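Local coordinates for serine-pyruvate aminotransferase (agxt) (Sulfolobus solfataricus, PDB 3ZRP), which transfers the amino group of L-serine to pyruvate, as a pyridoxal-phosphate-dependent aminotransferase of class V, at the interface of chains A and B. Residues are numbered along the deposited sequence; one frame, centred on the assembly and turned at random. Chains: chain A/B, Serine-pyruvate aminotransferase (agxt).

Contact 1: the interface of chains A and B. Residues chain A 11-13, 15, 18; chain B 21, 24, 247.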
loop_
_atom_site.group_PDB
_atom_site.type_symbol
_atom_site.label_atom_id
_atom_site.label_comp_id
_atom_site.label_asym_id
_atom_site.label_seq_id
_atom_site.Cartn_x
_atom_site.Cartn_y
_atom_site.Cartn_z
ATOM N N THR A 11 13.160 -12.919 -1.719
ATOM C CA THR A 11 13.894 -11.663 -1.824
ATOM C C THR A 11 14.421 -11.435 -3.255
ATOM O O THR A 11 14.685 -10.295 -3.640
ATOM C CB THR A 11 15.035 -11.555 -0.777
ATOM O OG1 THR A 11 16.029 -12.553 -1.034
ATOM C CG2 THR A 11 14.487 -11.719 0.648
ATOM N N THR A 12 14.544 -12.512 -4.036
ATOM C CA THR A 12 14.955 -12.423 -5.445
ATOM C C THR A 12 13.758 -12.371 -6.394
ATOM O O THR A 12 12.933 -13.291 -6.442
ATOM C CB THR A 12 15.936 -13.553 -5.852
ATOM O OG1 THR A 12 17.145 -13.421 -5.096
ATOM C CG2 THR A 12 16.272 -13.484 -7.348
ATOM N N ILE A 13 13.682 -11.265 -7.132
ATOM C CA ILE A 13 12.622 -11.007 -8.096
ATOM C C ILE A 13 13.263 -11.041 -9.486
ATOM O O ILE A 13 14.331 -10.467 -9.684
ATOM C CB ILE A 13 11.954 -9.613 -7.832
ATOM C CG1 ILE A 13 11.329 -9.575 -6.425
ATOM C CG2 ILE A 13 10.930 -9.268 -8.919
ATOM C CD1 ILE A 13 10.748 -8.221 -6.016
ATOM N N GLU A 15 14.493 -10.128 -13.009
ATOM C CA GLU A 15 14.946 -8.822 -13.504
ATOM C C GLU A 15 13.926 -8.167 -14.421
ATOM O O GLU A 15 13.708 -6.959 -14.333
ATOM C CB GLU A 15 16.310 -8.930 -14.205
ATOM C CG GLU A 15 17.497 -8.417 -13.376
ATOM C CD GLU A 15 17.497 -8.957 -11.964
ATOM O OE1 GLU A 15 17.131 -10.138 -11.783
ATOM O OE2 GLU A 15 17.860 -8.202 -11.036
ATOM N N LEU A 18 11.290 -6.410 -12.199
ATOM C CA LEU A 18 11.754 -5.147 -11.594
ATOM C C LEU A 18 11.917 -4.022 -12.610
ATOM O O LEU A 18 11.564 -2.872 -12.327
ATOM C CB LEU A 18 13.068 -5.336 -10.845
ATOM C CG LEU A 18 13.049 -6.142 -9.556
ATOM C CD1 LEU A 18 14.493 -6.396 -9.160
ATOM C CD2 LEU A 18 12.263 -5.424 -8.447
ATOM N N GLY B 21 14.937 1.557 -6.988
ATOM C CA GLY B 21 14.017 0.429 -6.804
ATOM C C GLY B 21 14.418 -0.837 -7.547
ATOM O O GLY B 21 13.692 -1.843 -7.500
ATOM N N ASN B 24 17.976 -5.796 -6.034
ATOM C CA ASN B 24 17.423 -7.140 -5.881
ATOM C C ASN B 24 17.903 -7.834 -4.598
ATOM O O ASN B 24 18.747 -7.281 -3.875
ATOM C CB ASN B 24 17.729 -7.987 -7.115
ATOM C CG ASN B 24 16.576 -8.885 -7.503
ATOM O OD1 ASN B 24 15.786 -9.319 -6.653
ATOM N ND2 ASN B 24 16.470 -9.173 -8.794
ATOM N N HIS B 247 10.394 -2.106 -2.131
ATOM C CA HIS B 247 11.091 -1.351 -3.169
ATOM C C HIS B 247 10.611 0.101 -3.302
ATOM O O HIS B 247 11.378 0.978 -3.702
ATOM C CB HIS B 247 11.052 -2.108 -4.504
ATOM C CG HIS B 247 11.833 -3.390 -4.471
ATOM N ND1 HIS B 247 11.316 -4.560 -3.955
ATOM C CD2 HIS B 247 13.103 -3.678 -4.857
ATOM C CE1 HIS B 247 12.225 -5.519 -4.039
ATOM N NE2 HIS B 247 13.321 -5.007 -4.574
#

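Contact 2: the interface of chains A and B. Residues chain A 68, 95, 98-99, 221; chain B 218-220.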
loop_
_atom_site.group_PDB
_atom_site.type_symbol
_atom_site.label_atom_id
_atom_site.label_comp_id
_atom_site.label_asym_id
_atom_site.label_seq_id
_atom_site.Cartn_x
_atom_site.Cartn_y
_atom_site.Cartn_z
ATOM N N GLU A 68 -8.436 -8.078 5.550
ATOM C CA GLU A 68 -9.315 -7.146 6.248
ATOM C C GLU A 68 -10.443 -6.589 5.354
ATOM O O GLU A 68 -11.578 -6.368 5.827
ATOM C CB GLU A 68 -8.484 -6.019 6.892
ATOM C CG GLU A 68 -9.323 -5.019 7.703
ATOM C CD GLU A 68 -8.457 -4.179 8.688
ATOM O OE1 GLU A 68 -7.203 -4.263 8.657
ATOM O OE2 GLU A 68 -9.062 -3.425 9.453
ATOM N N ILE A 95 -7.770 -9.634 13.092
ATOM C CA ILE A 95 -8.499 -8.661 12.267
ATOM C C ILE A 95 -9.956 -8.514 12.746
ATOM O O ILE A 95 -10.406 -7.390 13.052
ATOM C CB ILE A 95 -8.474 -9.041 10.761
ATOM C CG1 ILE A 95 -7.049 -8.974 10.189
ATOM C CG2 ILE A 95 -9.446 -8.166 9.937
ATOM C CD1 ILE A 95 -6.909 -9.642 8.787
ATOM N N ARG A 98 -11.384 -6.475 15.727
ATOM C CA ARG A 98 -11.560 -5.031 15.575
ATOM C C ARG A 98 -12.954 -4.651 15.082
ATOM O O ARG A 98 -13.269 -3.472 14.995
ATOM C CB ARG A 98 -10.501 -4.466 14.620
ATOM C CG ARG A 98 -9.036 -4.705 15.027
ATOM C CD ARG A 98 -8.754 -4.306 16.477
ATOM N NE ARG A 98 -8.980 -2.872 16.657
ATOM C CZ ARG A 98 -8.788 -2.196 17.789
ATOM N NH1 ARG A 98 -8.358 -2.834 18.869
ATOM N NH2 ARG A 98 -9.045 -0.884 17.838
ATOM N N TYR A 99 -13.775 -5.649 14.730
ATOM C CA TYR A 99 -15.071 -5.426 14.109
ATOM C C TYR A 99 -16.185 -6.022 14.965
ATOM O O TYR A 99 -15.957 -6.999 15.665
ATOM C CB TYR A 99 -15.101 -6.017 12.684
ATOM C CG TYR A 99 -14.162 -5.244 11.756
ATOM C CD1 TYR A 99 -12.776 -5.533 11.732
ATOM C CD2 TYR A 99 -14.633 -4.154 10.999
ATOM C CE1 TYR A 99 -11.878 -4.783 10.911
ATOM C CE2 TYR A 99 -13.775 -3.427 10.175
ATOM C CZ TYR A 99 -12.403 -3.723 10.148
ATOM O OH TYR A 99 -11.576 -2.957 9.358
ATOM N N LEU A 221 -10.400 0.353 2.945
ATOM C CA LEU A 221 -10.493 -1.089 2.678
ATOM C C LEU A 221 -11.891 -1.563 2.356
ATOM O O LEU A 221 -12.140 -2.773 2.337
ATOM C CB LEU A 221 -9.910 -1.940 3.818
ATOM C CG LEU A 221 -8.440 -1.630 4.150
ATOM C CD1 LEU A 221 -7.933 -2.501 5.308
ATOM C CD2 LEU A 221 -7.530 -1.767 2.951
ATOM N N GLY B 218 -9.321 0.061 12.876
ATOM C CA GLY B 218 -9.260 -1.320 12.429
ATOM C C GLY B 218 -7.939 -1.968 12.757
ATOM O O GLY B 218 -7.253 -1.626 13.743
ATOM N N TYR B 219 -7.549 -2.901 11.915
ATOM C CA TYR B 219 -6.321 -3.651 12.142
ATOM C C TYR B 219 -5.161 -3.103 11.318
ATOM O O TYR B 219 -4.175 -2.630 11.874
ATOM C CB TYR B 219 -6.574 -5.122 11.814
ATOM C CG TYR B 219 -5.496 -6.068 12.278
ATOM C CD1 TYR B 219 -5.341 -6.370 13.638
ATOM C CD2 TYR B 219 -4.621 -6.651 11.362
ATOM C CE1 TYR B 219 -4.336 -7.260 14.059
ATOM C CE2 TYR B 219 -3.632 -7.529 11.770
ATOM C CZ TYR B 219 -3.491 -7.821 13.104
ATOM O OH TYR B 219 -2.497 -8.689 13.480
ATOM N N TYR B 220 -5.256 -3.170 9.987
ATOM C CA TYR B 220 -4.165 -2.701 9.107
ATOM C C TYR B 220 -3.743 -1.248 9.346
ATOM O O TYR B 220 -2.570 -0.912 9.181
ATOM C CB TYR B 220 -4.566 -2.844 7.645
ATOM C CG TYR B 220 -3.405 -2.994 6.683
ATOM C CD1 TYR B 220 -2.541 -4.112 6.740
ATOM C CD2 TYR B 220 -3.195 -2.044 5.686
ATOM C CE1 TYR B 220 -1.513 -4.265 5.829
ATOM C CE2 TYR B 220 -2.159 -2.187 4.747
ATOM C CZ TYR B 220 -1.319 -3.289 4.835
ATOM O OH TYR B 220 -0.310 -3.411 3.941
#

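Contact 3: the interface of chains A and B. Residues chain A 7-8, 11, 324; chain B 27-29.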
loop_
_atom_site.group_PDB
_atom_site.type_symbol
_atom_site.label_atom_id
_atom_site.label_comp_id
_atom_site.label_asym_id
_atom_site.label_seq_id
_atom_site.Cartn_x
_atom_site.Cartn_y
_atom_site.Cartn_z
ATOM N N HIS A 7 13.646 -17.332 1.125
ATOM C CA HIS A 7 12.934 -16.739 2.271
ATOM C C HIS A 7 11.407 -16.692 2.054
ATOM O O HIS A 7 10.932 -16.778 0.915
ATOM C CB HIS A 7 13.459 -15.308 2.501
ATOM C CG HIS A 7 13.158 -14.749 3.860
ATOM N ND1 HIS A 7 11.952 -14.154 4.176
ATOM C CD2 HIS A 7 13.913 -14.678 4.979
ATOM C CE1 HIS A 7 11.974 -13.756 5.435
ATOM N NE2 HIS A 7 13.154 -14.060 5.945
ATOM N N VAL A 8 10.649 -16.551 3.148
ATOM C CA VAL A 8 9.216 -16.217 3.067
ATOM C C VAL A 8 9.060 -14.771 2.587
ATOM O O VAL A 8 9.404 -13.814 3.287
ATOM C CB VAL A 8 8.428 -16.481 4.383
ATOM C CG1 VAL A 8 8.473 -17.963 4.733
ATOM C CG2 VAL A 8 8.936 -15.617 5.534
ATOM N N THR A 11 13.160 -12.919 -1.719
ATOM C CA THR A 11 13.894 -11.663 -1.824
ATOM C C THR A 11 14.421 -11.435 -3.255
ATOM O O THR A 11 14.685 -10.295 -3.640
ATOM C CB THR A 11 15.035 -11.555 -0.777
ATOM O OG1 THR A 11 16.029 -12.553 -1.034
ATOM C CG2 THR A 11 14.487 -11.719 0.648
ATOM N N GLU A 324 19.701 -17.459 1.747
ATOM C CA GLU A 324 18.960 -16.938 2.905
ATOM C C GLU A 324 17.622 -17.673 3.086
ATOM O O GLU A 324 16.812 -17.715 2.168
ATOM C CB GLU A 324 18.726 -15.429 2.771
ATOM C CG GLU A 324 18.064 -14.784 3.991
ATOM C CD GLU A 324 18.082 -13.267 3.947
ATOM O OE1 GLU A 324 18.988 -12.687 3.313
ATOM O OE2 GLU A 324 17.186 -12.646 4.554
ATOM N N GLY B 27 14.411 -8.016 1.084
ATOM C CA GLY B 27 13.099 -8.244 1.687
ATOM C C GLY B 27 13.014 -7.399 2.940
ATOM O O GLY B 27 13.960 -6.674 3.257
ATOM N N PHE B 28 11.899 -7.486 3.660
ATOM C CA PHE B 28 11.683 -6.629 4.840
ATOM C C PHE B 28 12.626 -6.896 6.041
ATOM O O PHE B 28 12.709 -6.067 6.960
ATOM C CB PHE B 28 10.215 -6.675 5.276
ATOM C CG PHE B 28 9.771 -8.024 5.730
ATOM C CD1 PHE B 28 9.267 -8.945 4.814
ATOM C CD2 PHE B 28 9.874 -8.387 7.076
ATOM C CE1 PHE B 28 8.864 -10.212 5.228
ATOM C CE2 PHE B 28 9.478 -9.654 7.498
ATOM C CZ PHE B 28 8.968 -10.567 6.571
ATOM N N THR B 29 13.317 -8.040 6.043
ATOM C CA THR B 29 14.299 -8.349 7.101
ATOM C C THR B 29 15.738 -7.958 6.744
ATOM O O THR B 29 16.585 -7.844 7.643
ATOM C CB THR B 29 14.300 -9.833 7.493
ATOM O OG1 THR B 29 14.574 -10.620 6.334
ATOM C CG2 THR B 29 12.961 -10.238 8.088
#

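Contact 1: the interface of chains A and B
B:Asn24 reaches with its side-chain amide into the loop that leads chain A into helix 15-20, and reads the backbone of A:Ile13 at both ends. The N-H of A:Ile13 gives a nearly straight bond to OD1 of B:Asn24, 2.9 Å from N to OD1 and on a lone pair of the amide oxygen. In return, ND2 of B:Asn24 donates to the carbonyl O of A:Ile13 at 2.7 Å, within the plane of both groups. The second N-H of ND2 goes to OE2 of A:Glu15 at 2.8 Å, meeting that carboxylate on its syn side but 27° out of its plane; the bend of A:Glu15 at chi2 (48°) brings the carboxylate beside the NH2 of the amide, the two planes turned 39° apart. Together these bonds settle which end of the amide is O and which is NH2, and restrain its rotation. CD1 of A:Leu18 presses on CG of B:Asn24 (3.6 Å), while its other methyl, CD2, lies over one face of the B:His247 imidazole, offset toward the rim. The A:Ile13 and B:His247 side chains point toward each other, CD1 of A:Ile13 meeting CE1 of the imidazole at 3.7 Å. The patch ties the N-terminal segment of one subunit to B:Asn24 and helix 246-262 of the partner, probably helping to hold together the family's usual dimer.

Contact 2: the interface of chains A and B
Two successive backbone N-H groups, of B:Tyr219 and B:Tyr220, turn toward the carboxylate of A:Glu68, the loop residue B:Tyr219 having phi -99° and psi -64°. OE1 of A:Glu68 takes the N-H of B:Tyr220 at 2.6 Å on its syn lone pair; OE2 takes that of B:Tyr219 at 2.9 Å, also from the syn side but 26° out of the carboxylate plane. The anti lone pair of OE2 receives the phenol OH of A:Tyr99 at 2.6 Å, a second-shell bond from the same chain that helps to fix the carboxylate's rotation. The side chain of A:Glu68 is extended beyond CG, carrying its acid across to the partner. A glutamine in its place would probably set its NH2 against one of the two backbone N-H groups, leaving that donor without its acceptor. Beside this, CG1 of A:Ile95 touches CD2 of B:Tyr219 at 3.6 Å, and the backbone N of A:Ile95 stands over one face of that ring, offset toward its rim. The aliphatic start of A:Arg98 packs on B:Gly218, CG lying 3.7 Å from the carbonyl C. In the fold, helix 63-69, whose start belongs to the cofactor pocket, and the end of helix 87-96 here receive the partner loop that precedes helix 223-234.

Contact 3: the interface of chains A and B
A:Thr11 brings its methyl CG2 against the main chain of B:Gly27, 3.9 Å from CA and 3.7 Å from N, and this small van der Waals contact is the apolar centre of the patch. The methyl sits anti to the carbonyl carbon of its own residue, which aims it at the glycine while OG1 takes the space between backbone N and carbonyl carbon. With no side chain on B:Gly27, the threonine meets bare backbone. Farther out, CE1 of the B:Phe28 ring approaches the carbonyl O of A:Val8 loosely, at 4.1 Å. That same oxygen is bonded within chain A by ND1 of A:His7, 2.7 Å away; the donor stands well above the carbonyl plane, yet the oxygen lies close to the plane of the imidazole. This bond steadies the histidine ring, and CG lies opposite the backbone N (chi1 -162°), an arrangement that presents the NE2 end to chain B. There NE2 comes within 3.7 Å of OG1 of B:Thr29, the two side chains arriving from opposite directions. At the rim the carboxylate of A:Glu324 slides past B:Thr29, its OE2 3.8 Å from OG1, a polar neighbour beyond direct bonding distance. The patch packs the N-terminal stretch of one subunit against the loop before helix 31-48 of the other, and probably helps to order both within the dimer.

Contact 1 and contact 3 are neighbours, the centres of their C-alpha atoms about 11 Å apart, and A:Thr11 takes part in both. They probably form one seam, in which the N-terminal segment of chain A runs in the opposite sense to the stretch of chain B from B:Gly21 to B:Thr29. Contact 2 lies apart, about 29 Å from contact 1 and 25 Å from contact 3, and uses helices near the cofactor pocket instead. Because the interface is two-fold symmetric, each patch recurs with the chains exchanged, so both N-terminal segments are held by the partner and the subunits are joined at well-separated places.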